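Local coordinates for protein NAD-dependent aldehyde dehydrogenase (Burkholderia multivorans, PDB 5UJU) that probably oxidises aldehydes to carboxylic acids with NAD as cofactor, at residues 34-46 and 153-165. Sequence-based numbering, arbitrary orientation.
Sequences WSPFAEMPSPKVY and FQAGGPHAQDRAL
Phe37 meets Pro158 at the closest CA approach, 5.2 Å from CA to CA, and from there residues 34-46 and 153-165 run in opposite directions: the CA atoms of Ser35 and Pro41 lie nearest those of Asp162 and Phe153. The first segment is an irregular loop, with an inverse gamma turn at Pro41, leading to the short helix 43-46. The second passes from helix 149-156 into helix 158-175 through Gly157, which breaks the helical backbone conformation and serves as N-cap of the next helix. His159 NE2 donates to Glu39 OE1 at 2.6 Å with an N-H...O angle of 162°, the acceptor in the imidazole plane, forming a His-carboxylate pair. Glu39 CG sits between backbone N and carbonyl carbon (chi1 66°), and the extended chain beyond carries the carboxylate to that ring edge; OE2 forms a salt bridge to Lys186 of the second subunit, so the loop also contributes to the dimer interface. Ser35 OG lies 2.7 Å from Asp162 OD1, and a water donates to both Asp162 OD2 and Phe37 O. This is an N-terminal segment laid across a helical junction of the aldehyde dehydrogenase fold; helices 97-132 and 134-145 border the contact, and Ala160, Arg163 and Ala164 touch helix 217-230. At one end, Pro41 CB stands over the centre of the Phe153 ring, 3.7 Å from its centroid, in a CH-pi contact, while Phe153 turns its edge to the face of Tyr46 (T-shaped, planes at 89°). Gln161 CB covers a face of Phe37. Farther along, Leu165 CD2 presses tightly against Pro36 CG, 3.4 Å away, and also touches Trp34.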
loop_
_atom_site.group_PDB
_atom_site.type_symbol
_atom_site.label_atom_id
_atom_site.label_comp_id
_atom_site.label_asym_id
_atom_site.label_seq_id
_atom_site.Cartn_x
_atom_site.Cartn_y
_atom_site.Cartn_z
ATOM N N TRP A 34 14.660 -5.864 21.277
ATOM C CA TRP A 34 15.963 -5.744 20.633
ATOM C C TRP A 34 16.173 -4.311 20.163
ATOM O O TRP A 34 15.231 -3.651 19.712
ATOM C CB TRP A 34 16.115 -6.702 19.442
ATOM C CG TRP A 34 17.463 -6.604 18.774
ATOM C CD1 TRP A 34 18.658 -7.092 19.243
ATOM C CD2 TRP A 34 17.758 -5.942 17.540
ATOM N NE1 TRP A 34 19.670 -6.791 18.359
ATOM C CE2 TRP A 34 19.145 -6.089 17.305
ATOM C CE3 TRP A 34 16.983 -5.252 16.600
ATOM C CZ2 TRP A 34 19.771 -5.567 16.175
ATOM C CZ3 TRP A 34 17.603 -4.740 15.475
ATOM C CH2 TRP A 34 18.988 -4.900 15.270
ATOM N N SER A 35 17.420 -3.841 20.276
ATOM C CA SER A 35 17.859 -2.532 19.803
ATOM C C SER A 35 19.369 -2.529 19.621
ATOM O O SER A 35 20.100 -2.829 20.571
ATOM C CB SER A 35 17.474 -1.416 20.772
ATOM O OG SER A 35 18.091 -0.199 20.371
ATOM N N PRO A 36 19.877 -2.182 18.434
ATOM C CA PRO A 36 21.332 -2.098 18.255
ATOM C C PRO A 36 21.922 -0.787 18.735
ATOM O O PRO A 36 23.153 -0.637 18.709
ATOM C CB PRO A 36 21.497 -2.236 16.739
ATOM C CG PRO A 36 20.278 -1.545 16.207
ATOM C CD PRO A 36 19.156 -1.846 17.193
ATOM N N PHE A 37 21.093 0.170 19.151
ATOM C CA PHE A 37 21.559 1.495 19.533
ATOM C C PHE A 37 21.309 1.679 21.026
ATOM O O PHE A 37 20.163 1.619 21.480
ATOM C CB PHE A 37 20.859 2.569 18.699
ATOM C CG PHE A 37 21.035 2.386 17.191
ATOM C CD1 PHE A 37 22.293 2.446 16.604
ATOM C CD2 PHE A 37 19.930 2.168 16.370
ATOM C CE1 PHE A 37 22.458 2.278 15.221
ATOM C CE2 PHE A 37 20.075 2.003 14.988
ATOM C CZ PHE A 37 21.339 2.058 14.409
ATOM N N ALA A 38 22.387 1.868 21.783
ATOM C CA ALA A 38 22.291 1.967 23.234
ATOM C C ALA A 38 21.506 3.207 23.630
ATOM O O ALA A 38 21.903 4.333 23.312
ATOM C CB ALA A 38 23.683 1.996 23.857
ATOM N N GLU A 39 20.384 3.003 24.325
ATOM C CA GLU A 39 19.538 4.127 24.694
ATOM C C GLU A 39 20.090 4.914 25.879
ATOM O O GLU A 39 19.686 6.066 26.076
ATOM C CB GLU A 39 18.121 3.641 25.004
ATOM C CG GLU A 39 18.049 2.772 26.229
ATOM C CD GLU A 39 16.621 2.439 26.613
ATOM O OE1 GLU A 39 15.697 2.699 25.811
ATOM O OE2 GLU A 39 16.423 1.954 27.741
ATOM N N MET A 40 20.993 4.328 26.673
ATOM C CA MET A 40 21.498 5.181 27.746
ATOM C C MET A 40 22.695 5.999 27.265
ATOM O O MET A 40 23.569 5.469 26.569
ATOM C CB MET A 40 21.908 4.357 28.957
ATOM C CG MET A 40 20.749 3.603 29.598
ATOM S SD MET A 40 19.386 4.683 30.086
ATOM C CE MET A 40 20.173 5.722 31.324
ATOM N N PRO A 41 22.742 7.303 27.611
ATOM C CA PRO A 41 23.875 8.172 27.224
ATOM C C PRO A 41 25.115 7.920 28.080
ATOM O O PRO A 41 25.657 8.822 28.729
ATOM C CB PRO A 41 23.290 9.577 27.426
ATOM C CG PRO A 41 22.327 9.408 28.573
ATOM C CD PRO A 41 21.731 8.030 28.403
ATOM N N SER A 42 25.585 6.668 28.066
ATOM C CA SER A 42 26.629 6.172 28.954
ATOM C C SER A 42 28.013 6.491 28.392
ATOM O O SER A 42 28.237 6.352 27.188
ATOM C CB SER A 42 26.496 4.665 29.133
ATOM O OG SER A 42 26.959 3.991 27.972
ATOM N N PRO A 43 28.963 6.893 29.244
ATOM C CA PRO A 43 30.336 7.099 28.751
ATOM C C PRO A 43 30.967 5.831 28.198
ATOM O O PRO A 43 31.813 5.909 27.295
ATOM C CB PRO A 43 31.085 7.603 29.995
ATOM C CG PRO A 43 30.022 8.047 30.959
ATOM C CD PRO A 43 28.844 7.161 30.687
ATOM N N LYS A 44 30.564 4.661 28.704
ATOM C CA LYS A 44 31.082 3.400 28.187
ATOM C C LYS A 44 30.861 3.275 26.685
ATOM O O LYS A 44 31.768 2.880 25.943
ATOM C CB LYS A 44 30.427 2.229 28.920
ATOM N N VAL A 45 29.675 3.643 26.213
ATOM C CA VAL A 45 29.322 3.425 24.816
ATOM C C VAL A 45 29.736 4.592 23.928
ATOM O O VAL A 45 30.234 4.389 22.816
ATOM C CB VAL A 45 27.807 3.150 24.728
ATOM C CG1 VAL A 45 27.378 2.923 23.281
ATOM C CG2 VAL A 45 27.440 1.962 25.617
ATOM N N TYR A 46 29.533 5.827 24.385
ATOM C CA TYR A 46 29.668 7.001 23.531
ATOM C C TYR A 46 30.929 7.809 23.818
ATOM O O TYR A 46 31.079 8.912 23.283
ATOM C CB TYR A 46 28.425 7.881 23.664
ATOM C CG TYR A 46 27.167 7.218 23.142
ATOM C CD1 TYR A 46 26.860 7.249 21.790
ATOM C CD2 TYR A 46 26.295 6.544 24.001
ATOM C CE1 TYR A 46 25.712 6.639 21.297
ATOM C CE2 TYR A 46 25.144 5.923 23.516
ATOM C CZ TYR A 46 24.859 5.973 22.161
ATOM O OH TYR A 46 23.722 5.371 21.661
ATOM N N PHE A 153 17.620 12.901 24.077
ATOM C CA PHE A 153 18.616 11.925 23.647
ATOM C C PHE A 153 17.961 10.630 23.170
ATOM O O PHE A 153 18.199 10.177 22.048
ATOM C CB PHE A 153 19.588 11.646 24.796
ATOM C CG PHE A 153 20.672 10.666 24.445
ATOM C CD1 PHE A 153 21.860 11.101 23.856
ATOM C CD2 PHE A 153 20.505 9.313 24.696
ATOM C CE1 PHE A 153 22.861 10.199 23.520
ATOM C CE2 PHE A 153 21.504 8.403 24.363
ATOM C CZ PHE A 153 22.683 8.846 23.768
ATOM N N GLN A 154 17.127 10.020 24.011
ATOM C CA GLN A 154 16.534 8.733 23.657
ATOM C C GLN A 154 15.583 8.869 22.477
ATOM O O GLN A 154 15.749 8.202 21.448
ATOM C CB GLN A 154 15.812 8.140 24.859
ATOM C CG GLN A 154 16.701 7.888 26.035
ATOM C CD GLN A 154 16.054 6.953 27.039
ATOM O OE1 GLN A 154 14.835 6.761 27.026
ATOM N NE2 GLN A 154 16.870 6.351 27.899
ATOM N N ALA A 155 14.581 9.740 22.604
ATOM C CA ALA A 155 13.597 9.879 21.535
ATOM C C ALA A 155 14.195 10.511 20.285
ATOM O O ALA A 155 13.785 10.178 19.169
ATOM C CB ALA A 155 12.399 10.695 22.028
ATOM N N GLY A 156 15.156 11.423 20.432
ATOM C CA GLY A 156 15.722 12.045 19.251
ATOM C C GLY A 156 16.838 11.235 18.624
ATOM O O GLY A 156 17.051 11.317 17.412
ATOM N N GLY A 157 17.540 10.426 19.421
ATOM C CA GLY A 157 18.674 9.668 18.939
ATOM C C GLY A 157 18.358 8.188 18.814
ATOM O O GLY A 157 17.629 7.767 17.917
ATOM N N PRO A 158 18.889 7.378 19.737
ATOM C CA PRO A 158 18.737 5.909 19.630
ATOM C C PRO A 158 17.344 5.385 19.301
ATOM O O PRO A 158 17.227 4.510 18.436
ATOM C CB PRO A 158 19.200 5.439 21.015
ATOM C CG PRO A 158 20.235 6.427 21.396
ATOM C CD PRO A 158 19.833 7.758 20.796
ATOM N N HIS A 159 16.284 5.871 19.961
ATOM C CA HIS A 159 14.952 5.332 19.670
ATOM C C HIS A 159 14.499 5.699 18.260
ATOM O O HIS A 159 13.869 4.881 17.573
ATOM C CB HIS A 159 13.930 5.817 20.705
ATOM C CG HIS A 159 14.100 5.203 22.059
ATOM N ND1 HIS A 159 13.261 5.488 23.114
ATOM C CD2 HIS A 159 15.009 4.319 22.532
ATOM C CE1 HIS A 159 13.652 4.818 24.182
ATOM N NE2 HIS A 159 14.710 4.098 23.854
ATOM N N ALA A 160 14.820 6.919 17.804
ATOM C CA ALA A 160 14.512 7.291 16.427
ATOM C C ALA A 160 15.332 6.463 15.457
ATOM O O ALA A 160 14.818 6.015 14.421
ATOM C CB ALA A 160 14.772 8.780 16.190
ATOM N N GLN A 161 16.608 6.247 15.788
ATOM C CA GLN A 161 17.463 5.396 14.972
ATOM C C GLN A 161 16.940 3.961 14.936
ATOM O O GLN A 161 16.967 3.313 13.883
ATOM C CB GLN A 161 18.895 5.477 15.504
ATOM C CG GLN A 161 19.484 6.886 15.378
ATOM C CD GLN A 161 20.456 7.227 16.478
ATOM O OE1 GLN A 161 20.890 6.356 17.233
ATOM N NE2 GLN A 161 20.817 8.505 16.573
ATOM N N ASP A 162 16.420 3.466 16.067
ATOM C CA ASP A 162 15.715 2.180 16.075
ATOM C C ASP A 162 14.591 2.150 15.038
ATOM O O ASP A 162 14.466 1.196 14.261
ATOM C CB ASP A 162 15.132 1.898 17.465
ATOM C CG ASP A 162 16.170 1.476 18.483
ATOM O OD1 ASP A 162 17.260 1.013 18.089
ATOM O OD2 ASP A 162 15.879 1.611 19.698
ATOM N N ARG A 163 13.743 3.178 15.036
ATOM C CA ARG A 163 12.595 3.204 14.129
ATOM C C ARG A 163 13.039 3.349 12.679
ATOM O O ARG A 163 12.391 2.819 11.769
ATOM C CB ARG A 163 11.633 4.336 14.518
ATOM C CG ARG A 163 10.806 4.077 15.799
ATOM C CD ARG A 163 9.778 2.958 15.589
ATOM N NE ARG A 163 8.988 2.679 16.798
ATOM C CZ ARG A 163 7.999 1.783 16.870
ATOM N NH1 ARG A 163 7.668 1.048 15.809
ATOM N NH2 ARG A 163 7.338 1.608 18.015
ATOM N N ALA A 164 14.110 4.107 12.439
ATOM C CA ALA A 164 14.683 4.160 11.096
ATOM C C ALA A 164 15.166 2.779 10.666
ATOM O O ALA A 164 14.846 2.307 9.572
ATOM C CB ALA A 164 15.823 5.181 11.053
ATOM N N LEU A 165 15.896 2.091 11.549
ATOM C CA LEU A 165 16.423 0.772 11.215
ATOM C C LEU A 165 15.298 -0.228 10.986
ATOM O O LEU A 165 15.377 -1.081 10.091
ATOM C CB LEU A 165 17.330 0.285 12.346
ATOM C CG LEU A 165 17.957 -1.090 12.078
ATOM C CD1 LEU A 165 19.100 -0.957 11.131
ATOM C CD2 LEU A 165 18.410 -1.765 13.346
HETATM O O HOH W 1 17.357 2.362 21.585
#